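Local coordinates for 3-oxoacyl-(acyl-carrier protein) synthase II (Thermus thermophilus, PDB 1J3N), which probably catalyses the condensation step of fatty acid elongation, joining an acyl group to malonyl-acyl carrier protein to give 3-oxoacyl-acyl carrier protein, at residues 331-336 against 345-350; 17-22 against 351-356; 113-118 against 125-130; 81-86 against 146-151. All coordinates share one frame; numbering follows the deposited sequence.

Interaction 1. Residues 331-336 against 345-350; sequences STKSMI and AVEAIA
Lys333 and Glu347 form a buried salt bridge between residues 331-336 and helix 343-357. Their side chains cross at about a right angle. The lysine chain is extended until its last torsion, where it bends (chi4 65°) and turns the amino group onto the carboxylate. Lys333 NZ lies 2.7 Å from Glu347 OE2, on the syn side and 22° out of the carboxylate plane. A weak second bond of 3.1 Å runs from Lys333 NZ to Glu347 OE1. The amino group also donates to His301 O, so its rotation has more than one restraint.

The stem of the glutamate is packed as well. Glu347 CG lies 3.8 Å from Thr332 CB. The Thr332 hydroxyl takes Asn299 ND2 as its polar partner, while Ala350 CB lies 3.8 Å from Thr332 OG1. Farther along, Ile336 and Val346 meet tip to tip, with Ile336 CD1 3.7 Å from Val346 CG1. For this the isoleucine sets CG1 between its backbone N and carbonyl carbon (chi1 64°). Phe22 of helix 19-28 packs on Thr332, Val346 and Ala350.

Replacing Glu347 by an alanine takes away the carboxylate and would probably leave the buried Lys333 NZ with its bond to His301 O but no counter-charge from this side, and the lysine chain freer to turn. Condensing enzymes of this family have a lysine and histidines around a reactive cysteine. Lys333, touching His338 and bonded to His301 O, is consistent with that site. The chemistry is consistent with Glu347 holding the lysine in place, probably as a second-shell residue.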
# COMPACT_ATOMS: atom_id res chain seq x y z
N SER A 331 19.55 -16.48 -7.09
CA SER A 331 18.55 -15.53 -7.54
C SER A 331 17.54 -16.17 -8.46
O SER A 331 17.88 -16.67 -9.53
CB SER A 331 19.22 -14.36 -8.28
OG SER A 331 18.24 -13.49 -8.81
N THR A 332 16.28 -16.16 -8.01
CA THR A 332 15.18 -16.72 -8.78
C THR A 332 15.06 -15.91 -10.08
O THR A 332 14.74 -16.45 -11.14
CB THR A 332 13.86 -16.60 -7.99
OG1 THR A 332 13.99 -17.27 -6.73
CG2 THR A 332 12.70 -17.23 -8.78
N LYS A 333 15.35 -14.61 -9.97
CA LYS A 333 15.25 -13.70 -11.11
C LYS A 333 16.07 -14.12 -12.32
O LYS A 333 15.86 -13.63 -13.43
CB LYS A 333 15.63 -12.29 -10.69
CG LYS A 333 14.69 -11.69 -9.65
CD LYS A 333 14.90 -10.18 -9.50
CE LYS A 333 13.86 -9.55 -8.57
NZ LYS A 333 13.98 -10.03 -7.16
N SER A 334 17.02 -15.04 -12.11
CA SER A 334 17.84 -15.52 -13.21
C SER A 334 16.92 -16.31 -14.15
O SER A 334 17.13 -16.33 -15.37
CB SER A 334 18.94 -16.44 -12.68
OG SER A 334 18.39 -17.53 -11.96
N MET A 335 15.90 -16.94 -13.58
CA MET A 335 14.96 -17.75 -14.35
C MET A 335 13.65 -17.08 -14.76
O MET A 335 13.21 -17.24 -15.90
CB MET A 335 14.63 -19.03 -13.58
CG MET A 335 15.80 -19.99 -13.44
SD MET A 335 15.42 -21.36 -12.34
CE MET A 335 15.85 -20.64 -10.77
N ILE A 336 13.02 -16.36 -13.84
CA ILE A 336 11.74 -15.71 -14.14
C ILE A 336 11.81 -14.20 -14.30
O ILE A 336 10.79 -13.55 -14.54
CB ILE A 336 10.69 -16.00 -13.05
CG1 ILE A 336 11.14 -15.40 -11.71
CG2 ILE A 336 10.47 -17.50 -12.93
CD1 ILE A 336 10.07 -15.45 -10.61
N ALA A 345 6.76 -11.96 -3.40
CA ALA A 345 5.82 -13.04 -3.12
C ALA A 345 6.27 -14.36 -3.76
O ALA A 345 6.37 -15.39 -3.08
CB ALA A 345 4.43 -12.66 -3.62
N VAL A 346 6.52 -14.34 -5.06
CA VAL A 346 6.94 -15.55 -5.76
C VAL A 346 8.30 -16.07 -5.28
O VAL A 346 8.55 -17.28 -5.27
CB VAL A 346 6.98 -15.31 -7.30
CG1 VAL A 346 7.62 -16.49 -8.01
CG2 VAL A 346 5.56 -15.11 -7.82
N GLU A 347 9.17 -15.15 -4.88
CA GLU A 347 10.50 -15.51 -4.37
C GLU A 347 10.38 -16.09 -2.97
O GLU A 347 11.21 -16.88 -2.54
CB GLU A 347 11.42 -14.29 -4.37
CG GLU A 347 12.10 -14.06 -5.70
CD GLU A 347 12.45 -12.60 -5.94
OE1 GLU A 347 12.89 -11.92 -4.98
OE2 GLU A 347 12.30 -12.14 -7.09
N ALA A 348 9.34 -15.67 -2.25
CA ALA A 348 9.11 -16.19 -0.91
C ALA A 348 8.65 -17.64 -1.10
O ALA A 348 8.96 -18.51 -0.28
CB ALA A 348 8.04 -15.37 -0.18
N ILE A 349 7.90 -17.88 -2.17
CA ILE A 349 7.43 -19.22 -2.46
C ILE A 349 8.63 -20.14 -2.74
O ILE A 349 8.73 -21.24 -2.19
CB ILE A 349 6.46 -19.22 -3.65
CG1 ILE A 349 5.17 -18.47 -3.25
CG2 ILE A 349 6.15 -20.66 -4.08
CD1 ILE A 349 4.07 -18.48 -4.28
N ALA A 350 9.55 -19.66 -3.57
CA ALA A 350 10.75 -20.42 -3.91
C ALA A 350 11.57 -20.68 -2.65
O ALA A 350 12.11 -21.77 -2.47
CB ALA A 350 11.58 -19.64 -4.94

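Interaction 2. Residues 17-22 against 351-356; sequences VGQEAF and TVQALY
The amide of Gln353 lies between Gln19 and the ring of Phe22, and the three flat groups are turned differently. The two amide planes stand 85° apart, nearly perpendicular. The Phe22 ring is only 25° from the plane of the Gln353 amide, whose OE1 comes obliquely to the ring, 3.6 Å from Phe22 CD2. At the other end of the amide, Gln353 NE2 donates to Gln19 O over 2.9 Å. The acceptor lies almost in the amide plane, but the donor sits above the carbonyl plane of Gln19. Gln353 NE2 also makes a weak 2.9 Å bond to Gln19 OE1. The Gln19 chain folds back at chi2 (-82°), which brings its amide alongside.

Each glutamine has a further partner: Gln353 OE1 accepts from Gln26 NE2, and Gln19 NE2 bonds Asp85. A leucine in place of Gln353 would probably leave Gln19 O without this donor and Gln26 NE2 without its acceptor. Both glutamines touch Leu9 of strand 4-13. The contact thus joins helices of the N- and C-terminal family regions beside that residue, consistent with the thiolase-type fold, in which helices of the two halves pack on the sheets.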
# COMPACT_ATOMS: atom_id res chain seq x y z
N VAL A 17 2.75 -22.66 -14.10
CA VAL A 17 1.49 -22.29 -13.47
C VAL A 17 1.29 -23.31 -12.35
O VAL A 17 1.18 -24.51 -12.60
CB VAL A 17 0.29 -22.38 -14.46
CG1 VAL A 17 -1.02 -22.11 -13.72
CG2 VAL A 17 0.46 -21.39 -15.59
N GLY A 18 1.26 -22.82 -11.12
CA GLY A 18 1.09 -23.71 -9.99
C GLY A 18 2.41 -23.88 -9.26
O GLY A 18 3.48 -23.89 -9.87
N GLN A 19 2.31 -24.01 -7.95
CA GLN A 19 3.45 -24.17 -7.06
C GLN A 19 4.38 -25.34 -7.44
O GLN A 19 5.60 -25.18 -7.49
CB GLN A 19 2.91 -24.31 -5.63
CG GLN A 19 3.88 -24.75 -4.56
CD GLN A 19 4.07 -26.24 -4.54
OE1 GLN A 19 5.06 -26.75 -5.06
NE2 GLN A 19 3.12 -26.95 -3.94
N GLU A 20 3.81 -26.51 -7.74
CA GLU A 20 4.64 -27.65 -8.10
C GLU A 20 5.37 -27.44 -9.43
O GLU A 20 6.57 -27.71 -9.53
CB GLU A 20 3.81 -28.94 -8.15
CG GLU A 20 4.61 -30.22 -8.41
CD GLU A 20 5.79 -30.40 -7.46
OE1 GLU A 20 5.61 -30.29 -6.23
OE2 GLU A 20 6.91 -30.67 -7.95
N ALA A 21 4.66 -26.96 -10.45
CA ALA A 21 5.28 -26.71 -11.75
C ALA A 21 6.44 -25.72 -11.59
O ALA A 21 7.48 -25.87 -12.23
CB ALA A 21 4.25 -26.14 -12.73
N PHE A 22 6.24 -24.72 -10.75
CA PHE A 22 7.25 -23.70 -10.49
C PHE A 22 8.50 -24.33 -9.89
O PHE A 22 9.62 -24.03 -10.32
CB PHE A 22 6.68 -22.63 -9.55
CG PHE A 22 7.67 -21.55 -9.14
CD1 PHE A 22 8.53 -20.99 -10.07
CD2 PHE A 22 7.69 -21.08 -7.84
CE1 PHE A 22 9.42 -19.96 -9.71
CE2 PHE A 22 8.56 -20.06 -7.46
CZ PHE A 22 9.43 -19.50 -8.41
N THR A 351 11.66 -19.67 -1.79
CA THR A 351 12.43 -19.79 -0.55
C THR A 351 11.80 -20.81 0.40
O THR A 351 12.51 -21.56 1.07
CB THR A 351 12.55 -18.42 0.16
OG1 THR A 351 13.15 -17.48 -0.74
CG2 THR A 351 13.42 -18.54 1.40
N VAL A 352 10.48 -20.82 0.47
CA VAL A 352 9.78 -21.77 1.32
C VAL A 352 9.93 -23.18 0.74
O VAL A 352 10.06 -24.15 1.49
CB VAL A 352 8.27 -21.42 1.44
CG1 VAL A 352 7.50 -22.59 2.04
CG2 VAL A 352 8.10 -20.20 2.30
N GLN A 353 9.93 -23.29 -0.59
CA GLN A 353 10.06 -24.58 -1.27
C GLN A 353 11.45 -25.19 -1.06
O GLN A 353 11.59 -26.40 -0.97
CB GLN A 353 9.80 -24.43 -2.78
CG GLN A 353 8.36 -24.03 -3.13
CD GLN A 353 8.12 -23.97 -4.63
OE1 GLN A 353 8.91 -23.38 -5.38
NE2 GLN A 353 7.01 -24.56 -5.08
N ALA A 354 12.48 -24.34 -1.00
CA ALA A 354 13.84 -24.82 -0.79
C ALA A 354 13.99 -25.42 0.62
O ALA A 354 14.72 -26.40 0.80
CB ALA A 354 14.84 -23.70 -0.98
N LEU A 355 13.32 -24.84 1.60
CA LEU A 355 13.38 -25.34 2.98
C LEU A 355 12.63 -26.65 3.11
O LEU A 355 13.13 -27.63 3.67
CB LEU A 355 12.77 -24.33 3.95
CG LEU A 355 13.51 -23.02 4.25
CD1 LEU A 355 12.62 -22.12 5.10
CD2 LEU A 355 14.81 -23.30 4.97
N TYR A 356 11.41 -26.65 2.59
CA TYR A 356 10.52 -27.81 2.62
C TYR A 356 11.08 -29.03 1.87
O TYR A 356 11.05 -30.15 2.38
CB TYR A 356 9.18 -27.39 2.01
CG TYR A 356 8.11 -28.46 1.99
CD1 TYR A 356 7.44 -28.81 3.16
CD2 TYR A 356 7.78 -29.11 0.81
CE1 TYR A 356 6.45 -29.79 3.15
CE2 TYR A 356 6.79 -30.10 0.79
CZ TYR A 356 6.13 -30.44 1.97
OH TYR A 356 5.17 -31.42 1.95

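Interaction 3. Residues 113-118 against 125-130; sequences EAQSRV and NRISPF
Gln115 and Val118 of helix 109-122 pack on the loop that follows, at Arg126 to Ser128. This loop connects helix 109-122 to helix 131-135 and folds back on the first helix. It leads into helix 131-135 through an ST turn, in which Ser128 OG accepts from Phe130 N.

The tight part is small. Gln115 curls at chi2 (-56°) and brings its amide against the loop. Gln115 OE1 touches Ile127 CG2 at 3.6 Å. The flank of the amide lies along Ser128 as well, with Gln115 NE2 3.6 Å from Ser128 CB. One turn on, Val118 points its CG1 branch, anti to the backbone N, at the loop backbone. Val118 CG1 comes within 3.2 Å of Arg126 O, a close approach of a methyl to a carbonyl oxygen.

The loose side is outward. Arg126 gives only its CB, 3.9 Å from Val118 CG1, and its bent chain then leads away from the helix, on the exposed side. A citrate, probably from the crystallisation liquor, lies beside the side chain of Arg126. Asn125 is also exposed, though its ND2 bonds Ala43 O of the second subunit. Ile127 is buried and packs on Met195 of that subunit, which places the turn at the dimer interface.

A single hydrogen bond joins the two segments: Ser128 N to Gln115 OE1 at 2.8 Å, nearly straight at 176°, with the donor above the carbonyl plane.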
# COMPACT_ATOMS: atom_id res chain seq x y z
N GLU A 113 -3.50 2.40 -20.00
CA GLU A 113 -3.25 2.70 -21.41
C GLU A 113 -4.54 2.76 -22.21
O GLU A 113 -4.72 3.65 -23.04
CB GLU A 113 -2.32 1.66 -22.03
CG GLU A 113 -0.92 1.63 -21.42
CD GLU A 113 0.04 0.77 -22.22
OE1 GLU A 113 1.20 0.61 -21.78
OE2 GLU A 113 -0.36 0.25 -23.28
N ALA A 114 -5.44 1.81 -21.95
CA ALA A 114 -6.71 1.75 -22.66
C ALA A 114 -7.59 2.98 -22.39
O ALA A 114 -8.07 3.61 -23.32
CB ALA A 114 -7.46 0.48 -22.29
N GLN A 115 -7.77 3.31 -21.12
CA GLN A 115 -8.61 4.44 -20.75
C GLN A 115 -7.97 5.80 -21.03
O GLN A 115 -8.66 6.75 -21.41
CB GLN A 115 -9.03 4.33 -19.28
CG GLN A 115 -9.96 3.15 -19.02
CD GLN A 115 -11.20 3.18 -19.90
OE1 GLN A 115 -11.90 4.19 -19.98
NE2 GLN A 115 -11.49 2.06 -20.57
N SER A 116 -6.66 5.92 -20.85
CA SER A 116 -6.01 7.19 -21.14
C SER A 116 -6.19 7.47 -22.63
O SER A 116 -6.25 8.62 -23.06
CB SER A 116 -4.52 7.14 -20.78
OG SER A 116 -3.81 6.34 -21.70
N ARG A 117 -6.29 6.40 -23.42
CA ARG A 117 -6.47 6.54 -24.86
C ARG A 117 -7.90 7.01 -25.14
O ARG A 117 -8.13 7.85 -26.01
CB ARG A 117 -6.21 5.22 -25.58
CG ARG A 117 -6.35 5.32 -27.10
CD ARG A 117 -5.89 4.06 -27.82
NE ARG A 117 -4.45 3.80 -27.67
CZ ARG A 117 -3.92 2.96 -26.79
NH1 ARG A 117 -2.60 2.80 -26.74
NH2 ARG A 117 -4.69 2.27 -25.96
N VAL A 118 -8.86 6.47 -24.39
CA VAL A 118 -10.26 6.86 -24.53
C VAL A 118 -10.37 8.34 -24.19
O VAL A 118 -10.98 9.12 -24.92
CB VAL A 118 -11.16 6.08 -23.57
CG1 VAL A 118 -12.54 6.74 -23.50
CG2 VAL A 118 -11.29 4.64 -24.02
N ASN A 125 -15.64 12.39 -20.46
CA ASN A 125 -16.97 11.85 -20.20
C ASN A 125 -17.19 10.49 -20.85
O ASN A 125 -18.23 9.85 -20.64
CB ASN A 125 -18.05 12.84 -20.63
CG ASN A 125 -17.94 14.16 -19.89
OD1 ASN A 125 -17.56 14.19 -18.73
ND2 ASN A 125 -18.26 15.25 -20.57
N ARG A 126 -16.21 10.05 -21.64
CA ARG A 126 -16.30 8.74 -22.28
C ARG A 126 -15.45 7.71 -21.55
O ARG A 126 -15.37 6.56 -21.95
CB ARG A 126 -15.86 8.83 -23.75
CG ARG A 126 -16.87 9.53 -24.66
CD ARG A 126 -18.32 9.13 -24.35
NE ARG A 126 -18.54 7.69 -24.36
CZ ARG A 126 -19.71 7.09 -24.17
NH1 ARG A 126 -20.81 7.81 -23.95
NH2 ARG A 126 -19.80 5.77 -24.21
N ILE A 127 -14.77 8.13 -20.48
CA ILE A 127 -13.96 7.19 -19.72
C ILE A 127 -14.92 6.16 -19.15
O ILE A 127 -16.04 6.50 -18.77
CB ILE A 127 -13.22 7.89 -18.55
CG1 ILE A 127 -12.24 8.94 -19.11
CG2 ILE A 127 -12.49 6.85 -17.69
CD1 ILE A 127 -11.52 9.74 -18.04
N SER A 128 -14.50 4.91 -19.10
CA SER A 128 -15.34 3.84 -18.58
C SER A 128 -15.61 4.03 -17.09
O SER A 128 -14.74 4.46 -16.35
CB SER A 128 -14.64 2.50 -18.78
OG SER A 128 -15.31 1.47 -18.08
N PRO A 129 -16.84 3.71 -16.64
CA PRO A 129 -17.15 3.86 -15.21
C PRO A 129 -16.47 2.75 -14.41
O PRO A 129 -16.58 2.70 -13.18
CB PRO A 129 -18.68 3.76 -15.17
CG PRO A 129 -19.00 2.89 -16.33
CD PRO A 129 -18.06 3.40 -17.42
N PHE A 130 -15.75 1.88 -15.11
CA PHE A 130 -15.03 0.80 -14.46
C PHE A 130 -13.53 1.10 -14.45
O PHE A 130 -12.73 0.28 -14.00
CB PHE A 130 -15.29 -0.53 -15.18
CG PHE A 130 -16.72 -0.98 -15.12
CD1 PHE A 130 -17.25 -1.48 -13.93
CD2 PHE A 130 -17.54 -0.88 -16.24
CE1 PHE A 130 -18.59 -1.87 -13.86
CE2 PHE A 130 -18.87 -1.27 -16.18
CZ PHE A 130 -19.40 -1.76 -14.98

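Interaction 4. Residues 81-86 against 146-151; sequences LALEDA and MRYGFT
A CH-pi contact of Leu83 on Tyr148 joins residues 81-86 of helix 70-86 to the end of helix 139-148. It lies in the N-terminal family region, beside strand 182-189. One methyl does the touching. Leu83 CD1 sits over one face of the Tyr148 ring, 3.6 Å from its centroid and 17° off the normal, shifted a little toward the rim. The closest ring atom is Tyr148 CZ, 3.4 Å from Leu83 CD1. Leucine and tyrosine reach this point from opposite directions. The tyrosine sets CG anti to its carbonyl carbon (chi1 -58°), which carries the ring over toward helix 70-86. On the other face of the ring lies Arg147 CD.

Phe150 meets the same methyl differently. Leu83 CD1 is at the edge of its ring, near the ring plane, 4.3 Å from Phe150 CZ. One face of this ring carries Tyr148 CB over its centre. Leu83 and Phe150 both also touch Leu184 of strand 182-189.

One leucine methyl thus serves two rings, by face and by edge. The contact is mainly apolar, so its hold probably rests on close fit and dispersion, with no polar bond between the segments.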
# COMPACT_ATOMS: atom_id res chain seq x y z
N LEU A 81 -5.22 -20.98 -6.54
CA LEU A 81 -4.18 -22.01 -6.49
C LEU A 81 -3.68 -22.16 -5.05
O LEU A 81 -3.41 -23.27 -4.59
CB LEU A 81 -3.02 -21.62 -7.41
CG LEU A 81 -3.27 -21.53 -8.92
CD1 LEU A 81 -1.99 -21.08 -9.62
CD2 LEU A 81 -3.72 -22.87 -9.46
N ALA A 82 -3.56 -21.04 -4.34
CA ALA A 82 -3.08 -21.05 -2.96
C ALA A 82 -4.04 -21.82 -2.04
O ALA A 82 -3.63 -22.70 -1.28
CB ALA A 82 -2.91 -19.63 -2.46
N LEU A 83 -5.32 -21.47 -2.12
CA LEU A 83 -6.33 -22.13 -1.30
C LEU A 83 -6.39 -23.61 -1.63
O LEU A 83 -6.51 -24.45 -0.73
CB LEU A 83 -7.70 -21.50 -1.54
CG LEU A 83 -7.92 -20.12 -0.94
CD1 LEU A 83 -9.29 -19.61 -1.37
CD2 LEU A 83 -7.83 -20.20 0.58
N GLU A 84 -6.29 -23.94 -2.91
CA GLU A 84 -6.33 -25.34 -3.34
C GLU A 84 -5.14 -26.11 -2.78
O GLU A 84 -5.29 -27.23 -2.29
CB GLU A 84 -6.35 -25.42 -4.88
CG GLU A 84 -7.76 -25.49 -5.47
CD GLU A 84 -7.84 -25.13 -6.94
OE1 GLU A 84 -6.88 -25.40 -7.69
OE2 GLU A 84 -8.88 -24.58 -7.37
N ASP A 85 -3.96 -25.49 -2.86
CA ASP A 85 -2.73 -26.09 -2.36
C ASP A 85 -2.74 -26.26 -0.85
O ASP A 85 -2.05 -27.12 -0.31
CB ASP A 85 -1.52 -25.23 -2.77
CG ASP A 85 -0.19 -25.85 -2.37
OD1 ASP A 85 0.17 -26.92 -2.92
OD2 ASP A 85 0.51 -25.27 -1.51
N ALA A 86 -3.53 -25.43 -0.17
CA ALA A 86 -3.62 -25.48 1.29
C ALA A 86 -4.69 -26.46 1.77
O ALA A 86 -4.78 -26.77 2.96
CB ALA A 86 -3.90 -24.09 1.84
N MET A 146 -14.01 -10.37 -1.84
CA MET A 146 -15.37 -10.46 -2.36
C MET A 146 -15.72 -11.84 -2.90
O MET A 146 -16.81 -12.35 -2.65
CB MET A 146 -15.57 -9.42 -3.46
CG MET A 146 -15.52 -7.98 -2.96
SD MET A 146 -15.93 -6.78 -4.22
CE MET A 146 -14.39 -6.61 -5.08
N ARG A 147 -14.78 -12.44 -3.61
CA ARG A 147 -15.00 -13.76 -4.19
C ARG A 147 -15.27 -14.85 -3.17
O ARG A 147 -16.12 -15.71 -3.38
CB ARG A 147 -13.80 -14.17 -5.06
CG ARG A 147 -14.07 -15.41 -5.90
CD ARG A 147 -12.86 -15.86 -6.71
NE ARG A 147 -13.26 -16.89 -7.66
CZ ARG A 147 -12.42 -17.66 -8.36
NH1 ARG A 147 -11.11 -17.52 -8.21
NH2 ARG A 147 -12.90 -18.55 -9.22
N TYR A 148 -14.54 -14.80 -2.05
CA TYR A 148 -14.67 -15.81 -1.00
C TYR A 148 -15.43 -15.38 0.25
O TYR A 148 -15.67 -16.20 1.14
CB TYR A 148 -13.28 -16.32 -0.60
CG TYR A 148 -12.49 -16.91 -1.75
CD1 TYR A 148 -12.94 -18.05 -2.42
CD2 TYR A 148 -11.30 -16.33 -2.17
CE1 TYR A 148 -12.21 -18.59 -3.48
CE2 TYR A 148 -10.57 -16.86 -3.22
CZ TYR A 148 -11.02 -17.99 -3.87
OH TYR A 148 -10.29 -18.51 -4.92
N GLY A 149 -15.81 -14.12 0.32
CA GLY A 149 -16.55 -13.63 1.48
C GLY A 149 -15.70 -13.46 2.73
O GLY A 149 -16.23 -13.50 3.84
N PHE A 150 -14.39 -13.27 2.56
CA PHE A 150 -13.49 -13.09 3.69
C PHE A 150 -13.67 -11.67 4.20
O PHE A 150 -13.37 -10.70 3.50
CB PHE A 150 -12.03 -13.29 3.25
CG PHE A 150 -11.73 -14.67 2.70
CD1 PHE A 150 -12.37 -15.80 3.20
CD2 PHE A 150 -10.75 -14.84 1.73
CE1 PHE A 150 -12.04 -17.07 2.76
CE2 PHE A 150 -10.40 -16.11 1.28
CZ PHE A 150 -11.04 -17.23 1.79
N THR A 151 -14.16 -11.53 5.43
CA THR A 151 -14.41 -10.21 5.99
C THR A 151 -13.38 -9.72 7.01
O THR A 151 -13.63 -8.75 7.74
CB THR A 151 -15.81 -10.12 6.62
OG1 THR A 151 -15.91 -11.09 7.68
CG2 THR A 151 -16.90 -10.41 5.57

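Interactions 1 and 2 share helix 343-357, and their centres are about 10 Å apart. Phe22 joins them: Phe22 CZ lies 3.5 Å from Val346 CG1. Interaction 2 also reaches interaction 4, about 19 Å away between centres, through a probable hydrogen bond of 3.1 Å between Gln19 NE2 and Asp85 OD1. The three therefore form a connected path from the core, where interaction 1 probably borders the active site, to the segments 81-86 and 146-151. Interaction 3 stands apart. Its centre is about 31 Å from that of interaction 4 and about 39 Å from that of interaction 2. Interactions 3 and 4 both touch the second subunit.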